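AgaA (PDB 6HLX) binds the opine agropinic acid as the periplasmic substrate-binding component of an ABC transporter that imports it into the bacterium. Local coordinates at residues G2-G7 against V211-Y216; F64-A69 against K114-T119; V257-A262 against N300-H305; L327-Y332 against P358-R363. All blocks are in the same frame, centred on the assembly; numbering follows the deposited sequence.

Contact 1. Residues G2-G7 against V211-Y216. With ZN (zinc ion), chain Q; G9Z (agropinic acid), chain E; ACT (acetate ion), chain M.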
# COMPACT_ATOMS: atom_id res chain seq x y z
N GLY A 2 28.26 -10.56 -3.47
CA GLY A 2 27.75 -10.75 -2.12
C GLY A 2 26.27 -11.05 -2.10
O GLY A 2 25.56 -10.83 -3.09
N THR A 3 25.81 -11.56 -0.94
CA THR A 3 24.42 -11.94 -0.70
C THR A 3 23.89 -11.08 0.46
O THR A 3 24.66 -10.75 1.37
CB THR A 3 24.38 -13.47 -0.44
OG1 THR A 3 24.87 -14.15 -1.60
CG2 THR A 3 23.01 -13.99 -0.09
N LEU A 4 22.60 -10.78 0.44
CA LEU A 4 22.00 -10.01 1.52
C LEU A 4 20.82 -10.80 2.08
O LEU A 4 20.04 -11.36 1.31
CB LEU A 4 21.55 -8.64 0.99
CG LEU A 4 21.04 -7.63 2.04
CD1 LEU A 4 21.46 -6.23 1.72
CD2 LEU A 4 19.54 -7.72 2.20
N TYR A 5 20.70 -10.85 3.41
CA TYR A 5 19.58 -11.52 4.08
C TYR A 5 18.68 -10.39 4.58
O TYR A 5 19.14 -9.50 5.32
CB TYR A 5 20.06 -12.38 5.25
CG TYR A 5 20.95 -13.56 4.87
CD1 TYR A 5 21.01 -14.04 3.56
CD2 TYR A 5 21.70 -14.22 5.84
CE1 TYR A 5 21.84 -15.10 3.21
CE2 TYR A 5 22.50 -15.32 5.51
CZ TYR A 5 22.55 -15.77 4.20
OH TYR A 5 23.33 -16.87 3.88
N PHE A 6 17.41 -10.43 4.16
CA PHE A 6 16.43 -9.38 4.44
C PHE A 6 15.32 -9.98 5.30
O PHE A 6 14.60 -10.88 4.85
CB PHE A 6 15.87 -8.90 3.10
CG PHE A 6 15.09 -7.60 3.09
CD1 PHE A 6 13.89 -7.47 3.79
CD2 PHE A 6 15.53 -6.51 2.33
CE1 PHE A 6 13.14 -6.28 3.73
CE2 PHE A 6 14.77 -5.34 2.25
CZ PHE A 6 13.60 -5.22 2.96
N GLY A 7 15.19 -9.48 6.52
CA GLY A 7 14.19 -9.97 7.45
C GLY A 7 12.86 -9.28 7.22
O GLY A 7 12.69 -8.11 7.56
N VAL A 211 20.64 -11.32 10.19
CA VAL A 211 20.11 -10.69 8.97
C VAL A 211 20.81 -9.34 8.76
O VAL A 211 21.36 -8.79 9.71
CB VAL A 211 18.57 -10.51 8.92
CG1 VAL A 211 17.86 -11.86 8.87
CG2 VAL A 211 18.07 -9.64 10.06
N ASP A 212 20.72 -8.79 7.53
CA ASP A 212 21.39 -7.55 7.16
C ASP A 212 20.46 -6.34 7.10
O ASP A 212 20.93 -5.22 7.25
CB ASP A 212 22.07 -7.74 5.82
CG ASP A 212 23.00 -8.94 5.84
OD1 ASP A 212 23.79 -9.05 6.80
OD2 ASP A 212 22.88 -9.78 4.95
N ILE A 213 19.18 -6.57 6.84
CA ILE A 213 18.13 -5.54 6.81
C ILE A 213 16.88 -6.11 7.43
O ILE A 213 16.61 -7.29 7.26
CB ILE A 213 17.80 -5.09 5.33
CG1 ILE A 213 19.05 -4.58 4.58
CG2 ILE A 213 16.64 -4.02 5.27
CD1 ILE A 213 18.73 -4.06 3.14
N ILE A 214 16.10 -5.28 8.14
CA ILE A 214 14.77 -5.67 8.61
C ILE A 214 13.77 -4.59 8.28
O ILE A 214 14.12 -3.41 8.28
CB ILE A 214 14.68 -6.07 10.11
CG1 ILE A 214 15.06 -4.88 11.08
CG2 ILE A 214 15.48 -7.36 10.41
CD1 ILE A 214 14.59 -5.07 12.55
N ASP A 215 12.52 -4.98 8.05
CA ASP A 215 11.47 -3.96 7.86
C ASP A 215 10.56 -3.89 9.09
O ASP A 215 10.74 -4.65 10.05
CB ASP A 215 10.69 -4.17 6.55
CG ASP A 215 9.85 -5.40 6.42
OD1 ASP A 215 9.70 -6.13 7.44
OD2 ASP A 215 9.31 -5.64 5.33
N TYR A 216 9.59 -2.94 9.10
CA TYR A 216 8.67 -2.74 10.21
C TYR A 216 9.39 -2.74 11.58
O TYR A 216 9.08 -3.53 12.45
CB TYR A 216 7.55 -3.79 10.17
CG TYR A 216 6.48 -3.47 9.15
CD1 TYR A 216 6.58 -3.93 7.84
CD2 TYR A 216 5.30 -2.82 9.52
CE1 TYR A 216 5.58 -3.67 6.90
CE2 TYR A 216 4.29 -2.57 8.59
CZ TYR A 216 4.43 -2.99 7.28
OH TYR A 216 3.42 -2.78 6.36
ZN ZN Q . 24.44 -11.15 5.23
OAM G9Z E . 1.04 -5.22 4.95
CAB G9Z E . 0.79 -4.73 6.06
CAC G9Z E . 1.13 -5.38 7.27
CB G9Z E . 0.66 -4.42 8.41
CA G9Z E . -0.12 -3.32 7.71
C G9Z E . 0.35 -2.03 8.11
O G9Z E . 1.35 -1.53 7.52
N G9Z E . 0.06 -3.62 6.25
CAG G9Z E . -0.41 -2.71 5.13
CAH G9Z E . -1.90 -2.91 4.88
OAP G9Z E . -2.58 -2.50 6.07
CAI G9Z E . -2.42 -2.10 3.69
OAQ G9Z E . -1.46 -2.21 2.60
CAJ G9Z E . -3.78 -2.66 3.16
OAR G9Z E . -4.22 -1.87 2.03
CAK G9Z E . -4.92 -2.79 4.19
OAT G9Z E . -6.00 -3.57 3.63
CAL G9Z E . -5.42 -1.43 4.71
OAS G9Z E . -6.38 -1.63 5.77
OXT G9Z E . -0.24 -1.45 9.06
C ACT M . 32.39 -9.97 -2.02
O ACT M . 32.31 -8.87 -1.41
OXT ACT M . 31.41 -10.65 -2.41
CH3 ACT M . 33.81 -10.51 -2.31
O HOH W 1 24.16 -12.38 3.84

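Contact 2. Residues F64-A69 against K114-T119. With ZN (zinc ion), chain R.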
# COMPACT_ATOMS: atom_id res chain seq x y z
N PHE A 64 3.06 3.86 -25.18
CA PHE A 64 4.28 3.38 -24.52
C PHE A 64 5.19 2.78 -25.55
O PHE A 64 4.76 1.89 -26.30
CB PHE A 64 3.96 2.33 -23.45
CG PHE A 64 3.09 2.92 -22.36
CD1 PHE A 64 3.66 3.52 -21.24
CD2 PHE A 64 1.70 2.90 -22.47
CE1 PHE A 64 2.85 4.11 -20.26
CE2 PHE A 64 0.90 3.49 -21.49
CZ PHE A 64 1.48 4.09 -20.40
N HIS A 65 6.44 3.28 -25.60
CA HIS A 65 7.46 2.74 -26.50
C HIS A 65 8.34 1.84 -25.67
O HIS A 65 9.01 2.31 -24.75
CB HIS A 65 8.22 3.87 -27.17
CG HIS A 65 7.37 4.57 -28.17
ND1 HIS A 65 7.01 3.97 -29.37
CD2 HIS A 65 6.81 5.81 -28.12
CE1 HIS A 65 6.28 4.87 -30.02
NE2 HIS A 65 6.14 5.98 -29.31
N LEU A 66 8.25 0.53 -25.90
CA LEU A 66 8.93 -0.44 -25.06
C LEU A 66 10.44 -0.49 -25.25
O LEU A 66 10.94 -0.46 -26.37
CB LEU A 66 8.33 -1.86 -25.21
CG LEU A 66 6.83 -2.01 -24.98
CD1 LEU A 66 6.43 -3.48 -25.10
CD2 LEU A 66 6.40 -1.43 -23.60
N ARG A 67 11.13 -0.60 -24.12
CA ARG A 67 12.58 -0.74 -24.03
C ARG A 67 12.93 -2.16 -24.52
O ARG A 67 12.09 -3.07 -24.43
CB ARG A 67 12.96 -0.62 -22.53
CG ARG A 67 14.42 -0.48 -22.24
CD ARG A 67 14.65 -0.36 -20.75
NE ARG A 67 14.14 0.89 -20.16
CZ ARG A 67 14.75 2.07 -20.24
NH1 ARG A 67 15.89 2.19 -20.92
NH2 ARG A 67 14.23 3.13 -19.65
N GLN A 68 14.15 -2.36 -25.01
CA GLN A 68 14.61 -3.70 -25.34
C GLN A 68 14.87 -4.39 -23.98
O GLN A 68 15.68 -3.92 -23.19
CB GLN A 68 15.91 -3.67 -26.18
CG GLN A 68 16.55 -5.04 -26.37
CD GLN A 68 15.65 -6.09 -26.98
OE1 GLN A 68 14.95 -5.84 -27.98
NE2 GLN A 68 15.65 -7.30 -26.40
N ALA A 69 14.10 -5.42 -23.68
CA ALA A 69 14.18 -6.07 -22.37
C ALA A 69 13.76 -7.52 -22.47
O ALA A 69 13.02 -7.89 -23.38
CB ALA A 69 13.25 -5.34 -21.37
N LYS A 114 6.79 -3.52 -30.12
CA LYS A 114 7.38 -2.60 -29.15
C LYS A 114 6.54 -1.37 -28.84
O LYS A 114 7.06 -0.41 -28.26
CB LYS A 114 8.79 -2.18 -29.62
CG LYS A 114 9.80 -3.34 -29.72
CD LYS A 114 9.81 -4.25 -28.48
CE LYS A 114 10.62 -5.51 -28.68
NZ LYS A 114 12.07 -5.25 -28.49
N THR A 115 5.24 -1.42 -29.14
CA THR A 115 4.36 -0.28 -28.87
C THR A 115 3.04 -0.73 -28.30
O THR A 115 2.41 -1.64 -28.85
CB THR A 115 4.11 0.54 -30.17
OG1 THR A 115 5.35 0.80 -30.84
CG2 THR A 115 3.34 1.84 -29.92
N VAL A 116 2.61 -0.09 -27.20
CA VAL A 116 1.32 -0.31 -26.55
C VAL A 116 0.61 1.04 -26.51
O VAL A 116 1.20 2.02 -26.07
CB VAL A 116 1.45 -0.84 -25.10
CG1 VAL A 116 0.07 -1.13 -24.49
CG2 VAL A 116 2.32 -2.06 -25.04
N LYS A 117 -0.66 1.07 -26.91
CA LYS A 117 -1.43 2.30 -26.84
C LYS A 117 -2.69 2.04 -26.02
O LYS A 117 -3.43 1.11 -26.34
CB LYS A 117 -1.84 2.76 -28.24
CG LYS A 117 -0.68 3.09 -29.17
CD LYS A 117 -1.19 3.85 -30.41
CE LYS A 117 -1.74 2.97 -31.51
NZ LYS A 117 -2.10 3.76 -32.72
N LEU A 118 -2.94 2.88 -25.01
CA LEU A 118 -4.15 2.80 -24.19
C LEU A 118 -5.06 3.96 -24.54
O LEU A 118 -4.59 5.08 -24.80
CB LEU A 118 -3.83 2.87 -22.68
CG LEU A 118 -2.77 1.91 -22.15
CD1 LEU A 118 -2.54 2.14 -20.66
CD2 LEU A 118 -3.12 0.46 -22.46
N THR A 119 -6.37 3.70 -24.56
CA THR A 119 -7.38 4.72 -24.71
C THR A 119 -8.27 4.53 -23.49
O THR A 119 -8.68 3.40 -23.20
CB THR A 119 -8.17 4.63 -26.02
OG1 THR A 119 -7.26 4.69 -27.12
CG2 THR A 119 -9.18 5.78 -26.16
ZN ZN R . 5.16 7.69 -29.90
O HOH W 2 8.18 1.59 -30.13
O HOH W 3 11.66 -5.56 -25.53

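Contact 3. Residues V257-A262 against N300-H305. With ZN (zinc ion), chain P.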
# COMPACT_ATOMS: atom_id res chain seq x y z
N VAL A 257 -22.63 8.09 13.14
CA VAL A 257 -21.97 7.01 13.91
C VAL A 257 -20.46 7.04 13.63
O VAL A 257 -19.64 6.91 14.56
CB VAL A 257 -22.59 5.60 13.63
CG1 VAL A 257 -21.73 4.46 14.20
CG2 VAL A 257 -24.02 5.51 14.16
N ARG A 258 -20.08 7.20 12.35
CA ARG A 258 -18.66 7.24 11.99
C ARG A 258 -18.00 8.46 12.63
O ARG A 258 -16.93 8.32 13.23
CB ARG A 258 -18.50 7.20 10.46
CG ARG A 258 -19.20 5.98 9.84
CD ARG A 258 -18.85 5.80 8.37
NE ARG A 258 -19.40 6.87 7.53
CZ ARG A 258 -20.32 6.70 6.59
NH1 ARG A 258 -20.70 7.72 5.83
NH2 ARG A 258 -20.89 5.51 6.42
N GLN A 259 -18.69 9.63 12.62
CA GLN A 259 -18.20 10.85 13.28
C GLN A 259 -18.13 10.65 14.79
O GLN A 259 -17.15 11.09 15.39
CB GLN A 259 -19.07 12.08 12.96
CG GLN A 259 -18.94 12.57 11.51
CD GLN A 259 -19.05 14.08 11.39
OE1 GLN A 259 -19.19 14.80 12.37
NE2 GLN A 259 -18.95 14.61 10.19
N ALA A 260 -19.14 9.97 15.42
CA ALA A 260 -19.10 9.70 16.87
C ALA A 260 -17.79 8.98 17.24
O ALA A 260 -17.14 9.37 18.20
CB ALA A 260 -20.30 8.87 17.32
N ILE A 261 -17.40 7.98 16.44
CA ILE A 261 -16.15 7.23 16.64
C ILE A 261 -14.92 8.16 16.51
O ILE A 261 -14.03 8.08 17.35
CB ILE A 261 -16.11 6.01 15.72
CG1 ILE A 261 -17.16 4.99 16.21
CG2 ILE A 261 -14.70 5.39 15.71
CD1 ILE A 261 -17.45 3.87 15.25
N ALA A 262 -14.93 9.07 15.52
CA ALA A 262 -13.85 10.06 15.33
C ALA A 262 -13.74 10.99 16.57
O ALA A 262 -12.63 11.37 16.94
CB ALA A 262 -14.10 10.88 14.08
N ASN A 300 -8.40 20.55 12.14
CA ASN A 300 -8.97 20.31 13.46
C ASN A 300 -10.48 20.21 13.41
O ASN A 300 -11.18 20.67 14.32
CB ASN A 300 -8.46 21.34 14.46
CG ASN A 300 -7.02 21.09 14.80
OD1 ASN A 300 -6.69 20.20 15.59
ND2 ASN A 300 -6.14 21.84 14.18
N TYR A 301 -11.00 19.54 12.35
CA TYR A 301 -12.44 19.32 12.21
C TYR A 301 -12.95 18.55 13.41
O TYR A 301 -13.96 18.94 14.03
CB TYR A 301 -12.73 18.58 10.90
CG TYR A 301 -14.21 18.35 10.66
CD1 TYR A 301 -14.83 17.19 11.12
CD2 TYR A 301 -14.97 19.27 9.94
CE1 TYR A 301 -16.19 16.97 10.90
CE2 TYR A 301 -16.32 19.03 9.68
CZ TYR A 301 -16.93 17.89 10.16
OH TYR A 301 -18.25 17.66 9.92
N PHE A 302 -12.23 17.46 13.78
CA PHE A 302 -12.59 16.68 14.96
C PHE A 302 -11.74 17.13 16.14
O PHE A 302 -10.77 17.87 15.98
CB PHE A 302 -12.38 15.17 14.69
CG PHE A 302 -13.29 14.60 13.63
CD1 PHE A 302 -14.65 14.45 13.86
CD2 PHE A 302 -12.78 14.22 12.39
CE1 PHE A 302 -15.50 13.96 12.87
CE2 PHE A 302 -13.62 13.71 11.40
CZ PHE A 302 -14.98 13.60 11.64
N SER A 303 -12.13 16.67 17.33
CA SER A 303 -11.41 16.85 18.58
C SER A 303 -11.79 15.67 19.44
O SER A 303 -12.68 14.91 19.05
CB SER A 303 -11.83 18.16 19.25
OG SER A 303 -13.22 18.17 19.51
N HIS A 304 -11.14 15.48 20.59
CA HIS A 304 -11.55 14.41 21.48
C HIS A 304 -12.65 14.96 22.38
O HIS A 304 -12.41 15.88 23.16
CB HIS A 304 -10.39 13.85 22.31
CG HIS A 304 -10.83 12.73 23.21
ND1 HIS A 304 -11.55 11.66 22.73
CD2 HIS A 304 -10.64 12.57 24.54
CE1 HIS A 304 -11.78 10.88 23.77
NE2 HIS A 304 -11.24 11.38 24.88
N HIS A 305 -13.87 14.41 22.23
CA HIS A 305 -15.02 14.87 22.99
C HIS A 305 -16.06 13.78 23.17
O HIS A 305 -16.96 13.62 22.34
CB HIS A 305 -15.61 16.12 22.30
CG HIS A 305 -16.19 17.05 23.28
ND1 HIS A 305 -16.76 18.24 22.89
CD2 HIS A 305 -16.33 16.91 24.62
CE1 HIS A 305 -17.22 18.77 24.02
NE2 HIS A 305 -16.88 18.03 25.08
ZN ZN P . -11.56 10.18 26.49
O HOH W 4 -18.94 17.39 13.29
O HOH W 5 -11.97 8.39 25.91

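Contact 4. Residues L327-Y332 against P358-R363. With G9Z (agropinic acid), chain E.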
# COMPACT_ATOMS: atom_id res chain seq x y z
N LEU A 327 -11.93 -5.99 13.34
CA LEU A 327 -10.90 -6.85 12.75
C LEU A 327 -9.55 -6.14 12.76
O LEU A 327 -9.42 -5.02 12.23
CB LEU A 327 -11.27 -7.24 11.31
CG LEU A 327 -10.22 -8.03 10.51
CD1 LEU A 327 -9.92 -9.41 11.15
CD2 LEU A 327 -10.62 -8.15 9.04
N ALA A 328 -8.53 -6.80 13.28
CA ALA A 328 -7.17 -6.29 13.20
C ALA A 328 -6.26 -7.52 13.08
O ALA A 328 -6.65 -8.48 12.41
CB ALA A 328 -6.83 -5.41 14.41
N THR A 329 -5.08 -7.51 13.69
CA THR A 329 -4.16 -8.66 13.64
C THR A 329 -3.32 -8.68 14.90
O THR A 329 -3.04 -7.62 15.47
CB THR A 329 -3.26 -8.60 12.37
OG1 THR A 329 -2.42 -9.78 12.28
CG2 THR A 329 -2.36 -7.33 12.32
N SER A 330 -2.85 -9.88 15.30
CA SER A 330 -1.91 -9.97 16.40
C SER A 330 -0.47 -10.04 15.82
O SER A 330 0.48 -10.05 16.59
CB SER A 330 -2.18 -11.24 17.20
OG SER A 330 -2.25 -12.28 16.24
N GLN A 331 -0.30 -10.12 14.49
CA GLN A 331 1.04 -10.24 13.87
C GLN A 331 1.89 -8.96 14.00
O GLN A 331 3.12 -9.02 13.98
CB GLN A 331 0.92 -10.66 12.41
CG GLN A 331 2.31 -11.01 11.79
CD GLN A 331 2.28 -11.84 10.53
OE1 GLN A 331 3.23 -11.81 9.72
NE2 GLN A 331 1.22 -12.62 10.34
N TYR A 332 1.21 -7.80 14.08
CA TYR A 332 1.87 -6.51 14.21
C TYR A 332 1.39 -5.94 15.53
O TYR A 332 0.20 -5.65 15.68
CB TYR A 332 1.48 -5.60 13.02
CG TYR A 332 2.01 -6.15 11.72
CD1 TYR A 332 1.32 -7.15 11.02
CD2 TYR A 332 3.23 -5.72 11.20
CE1 TYR A 332 1.83 -7.69 9.85
CE2 TYR A 332 3.76 -6.26 10.03
CZ TYR A 332 3.06 -7.27 9.37
OH TYR A 332 3.56 -7.79 8.21
N PRO A 358 -6.46 -12.30 14.09
CA PRO A 358 -5.75 -13.44 13.48
C PRO A 358 -4.39 -13.00 12.94
O PRO A 358 -4.02 -11.83 13.08
CB PRO A 358 -6.68 -13.82 12.33
CG PRO A 358 -7.23 -12.49 11.87
CD PRO A 358 -7.43 -11.70 13.15
N ASP A 359 -3.67 -13.91 12.27
CA ASP A 359 -2.39 -13.52 11.67
C ASP A 359 -2.65 -12.59 10.47
O ASP A 359 -3.82 -12.39 10.10
CB ASP A 359 -1.54 -14.73 11.30
CG ASP A 359 -1.97 -15.54 10.08
OD1 ASP A 359 -3.01 -15.24 9.50
OD2 ASP A 359 -1.25 -16.48 9.71
N TRP A 360 -1.60 -12.04 9.85
CA TRP A 360 -1.81 -11.06 8.80
C TRP A 360 -2.54 -11.61 7.58
O TRP A 360 -3.50 -10.98 7.11
CB TRP A 360 -0.48 -10.37 8.38
CG TRP A 360 -0.73 -9.34 7.33
CD1 TRP A 360 -0.48 -9.45 6.00
CD2 TRP A 360 -1.52 -8.15 7.50
NE1 TRP A 360 -0.96 -8.34 5.34
CE2 TRP A 360 -1.60 -7.53 6.23
CE3 TRP A 360 -2.10 -7.52 8.61
CZ2 TRP A 360 -2.28 -6.32 6.05
CZ3 TRP A 360 -2.76 -6.31 8.42
CH2 TRP A 360 -2.86 -5.74 7.15
N ALA A 361 -2.09 -12.75 7.05
CA ALA A 361 -2.71 -13.33 5.85
C ALA A 361 -4.22 -13.60 6.07
O ALA A 361 -5.02 -13.33 5.16
CB ALA A 361 -1.99 -14.62 5.45
N SER A 362 -4.60 -14.06 7.28
CA SER A 362 -6.03 -14.30 7.56
C SER A 362 -6.79 -12.99 7.61
O SER A 362 -7.88 -12.92 7.07
CB SER A 362 -6.21 -15.08 8.86
OG SER A 362 -5.54 -16.32 8.73
N ARG A 363 -6.20 -11.93 8.23
CA ARG A 363 -6.85 -10.61 8.27
C ARG A 363 -7.07 -10.12 6.81
O ARG A 363 -8.15 -9.65 6.47
CB ARG A 363 -5.97 -9.60 9.07
CG ARG A 363 -6.50 -8.16 9.13
CD ARG A 363 -6.14 -7.33 7.89
NE ARG A 363 -6.68 -5.98 8.01
CZ ARG A 363 -6.76 -5.09 7.02
NH1 ARG A 363 -7.30 -3.90 7.24
NH2 ARG A 363 -6.27 -5.37 5.82
OAM G9Z E . 1.04 -5.22 4.95
CAB G9Z E . 0.79 -4.73 6.06
CAC G9Z E . 1.13 -5.38 7.27
CB G9Z E . 0.66 -4.42 8.41
CA G9Z E . -0.12 -3.32 7.71
C G9Z E . 0.35 -2.03 8.11
O G9Z E . 1.35 -1.53 7.52
N G9Z E . 0.06 -3.62 6.25
CAG G9Z E . -0.41 -2.71 5.13
CAH G9Z E . -1.90 -2.91 4.88
OAP G9Z E . -2.58 -2.50 6.07
CAI G9Z E . -2.42 -2.10 3.69
OAQ G9Z E . -1.46 -2.21 2.60
CAJ G9Z E . -3.78 -2.66 3.16
OAR G9Z E . -4.22 -1.87 2.03
CAK G9Z E . -4.92 -2.79 4.19
OAT G9Z E . -6.00 -3.57 3.63
CAL G9Z E . -5.42 -1.43 4.71
OAS G9Z E . -6.38 -1.63 5.77
OXT G9Z E . -0.24 -1.45 9.06

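Contact 1. Residues G2-G7 against V211-Y216
Asp212 OD2 is gripped twice: by zinc at 2.1 Å, and by the amide of Tyr5, whose N lies 2.9 Å from OD2 on an almost straight bond (173°) that arrives from above the carboxylate plane. With CG anti to its carbonyl carbon (chi1 -54°), Asp212 reaches back along residues 2-7, and its short carboxylate can serve metal and main chain at once. Tyr5 O is also doubly held, by Asp212 N at 2.8 Å and less tightly by Ile213 N. The parallel pairing then continues through Gly7 N to Ile213 O (2.7 Å) and Asp215 N to Gly7 O. On the face of Phe6 and Ile213, the branched Ile213 lays CG2 over the Phe6 ring, 4.0 Å from its centroid, a CH-pi contact, while Ile213 CD1 meets Leu4 CD1. Gly7 suits its place because the position of a CB is taken up by Ile214 CG2. Water 1 binds the zinc, donates to Thr3 O and sits over the centre of the Tyr5 ring. His488 and His490, evidently from a C-terminal tag, complete the site. Zinc and the amide together probably keep Asp212 ionised, and a site built partly on a tag need not be physiological.

Contact 2. Residues F64-A69 against K114-T119
Main-chain hydrogen bonds set the register. Phe64 and Val116 form an antiparallel hydrogen-bonded pair: Phe64 N meets Val116 O at 2.8 Å, nearly along the C=O axis, and Val116 N returns to Phe64 O at 3.1 Å. His65 and Thr115 follow as a non-hydrogen-bonded pair, and Leu66 N then donates to Lys114 O (2.8 Å) from above the carbonyl plane.

Apolar contacts occupy the face of Phe64 and Val116. Phe64, with CG anti to its carbonyl carbon, brings CE2 to 3.8 Å from Leu118 CD1, the two chains crossing obliquely, while Leu66 CD1 approaches Val116 CG2. Large and branched hydrocarbon groups suit this face because helix 127-131 closes over it through Ile128 and Leu131.

Polar groups lie on the other face. His65 and Thr115 run side by side, pointing the same way; Thr115 OG1 is hydrogen-bonded to Asp112 OD1, not to the imidazole. Imidazole suits position 65 because its two nitrogens divide the work: NE2 binds zinc, and ND1 gives its proton to water 2 (2.8 Å), lying in the ring plane. Water 2 donates in turn to Lys114 O, tying the orientation of the ring to the main chain just ahead of strand 115-120. Where the strands part, the long Lys114 chain, bent at chi2 and chi4, carries NZ to water 3 at 3.0 Å, which also accepts from Ala69 N.

This is an antiparallel pair inside a five-stranded sheet, consistent with the extra domain of family 5 binding proteins, and it bears on its surface a zinc site shared by His65 and Glu54.

Contact 3. Residues V257-A262 against N300-H305
A loop is pinned to a helix here: residues 300-305, just ahead of helix 306-315, lie against helix 255-264, in the lobe built on the sheet that contains strand 240-245. The contact is small and rests on four side chains.

At its centre the Phe302 ring is held between two groups on opposite faces. On one, Ala262 CB stands over the ring, 3.5 Å from the centroid and only 9° off the normal, a well-centred CH-pi contact; a lone methyl suits this place because it lets the ring come close to the helix. On the other face lies CD1 of the preceding Tyr301. Gln259 CG meets the ring at its edge, in plane, and Tyr263 adds an edge-to-face partner.

Gln259, bent at chi2 (-146°), crosses Tyr301 at about a right angle and sends NE2 to Tyr301 OH at 3.1 Å, with the hydroxyl close to the amide plane. Its OE1 accepts from water 4 at 2.8 Å, so both ends of the amide are used, and NE2 also has a weak bond to Glu442 O. Glutamine suits the spot, combining a flexible apolar stem for Phe302 with a donor and an acceptor at its tip.

Farther along, His304, whose side chain leaves the main chain away from the helix, binds zinc through NE2 at 2.0 Å, with water 5 as another ligand; Glu345 is a neighbour of His304. A loop thus packs an aromatic side chain on a helix that covers the sheet, as in the alpha/beta lobes of periplasmic binding proteins.

Contact 4. Residues L327-Y332 against P358-R363
The indole of Trp360 carries the lactam ring of agropinic acid on one face, with ligand CAC 3.6 Å above its plane, and meets Thr329 CG2 at its edge. This pocket wall is built from the loops that follow the two parallel strands of a beta-alpha-beta crossover, 322-327 and 351-356, the second leading into helix 360-369. The Tyr332 ring lies against ligand CB with one face and meets Trp360 CB at its edge, in plane. Broad, flat side chains suit the place: the two rings, their planes 81° apart, meet the lactam from two directions.

The first loop is fixed by Pro358 O, which accepts from Thr329 OG1 at 2.7 Å, in the carbonyl plane, and from Ser330 N at 3.2 Å, above it. Threonine suits position 329 because OG1, anti to the backbone N (chi1 -176°), also accepts from Gln331 N in an ST turn, while its methyl is left for the indole. Asp359 is the helix N-cap: OD1 takes Ser362 N on its syn lone pair.

Tyr332 OH is hydrogen-bonded to Ser9 OG, which holds the tip of the side chain, and Trp360 NE1 to Pro21 O, which helps fix the turn of the indole. Arg363, one helical turn on, reaches the ligand's sugar-derived chain: NH1 donates to OAS at 2.9 Å, and NH2 meets OAT at 2.8 Å in the guanidinium plane.

In the fold
Contacts 1 and 4 converge on agropinic acid. Their centres are 23 Å apart, yet they touch where Tyr216 CD2 meets Tyr332 CE2 at 3.8 Å, and Tyr216 OH donates to ligand O at 2.7 Å, so one end of contact 1 lies in the pocket while its zinc lies at the other. Of the other three, contact 4 lies nearest to contact 3, with nearest atoms about 11 Å apart and no touch. Contact 2 is nested along the chain inside the loop closed by contact 1 but stands apart in space, with centres 35 Å from contact 1 and 48 Å from contact 3, which lies across the chain's centre.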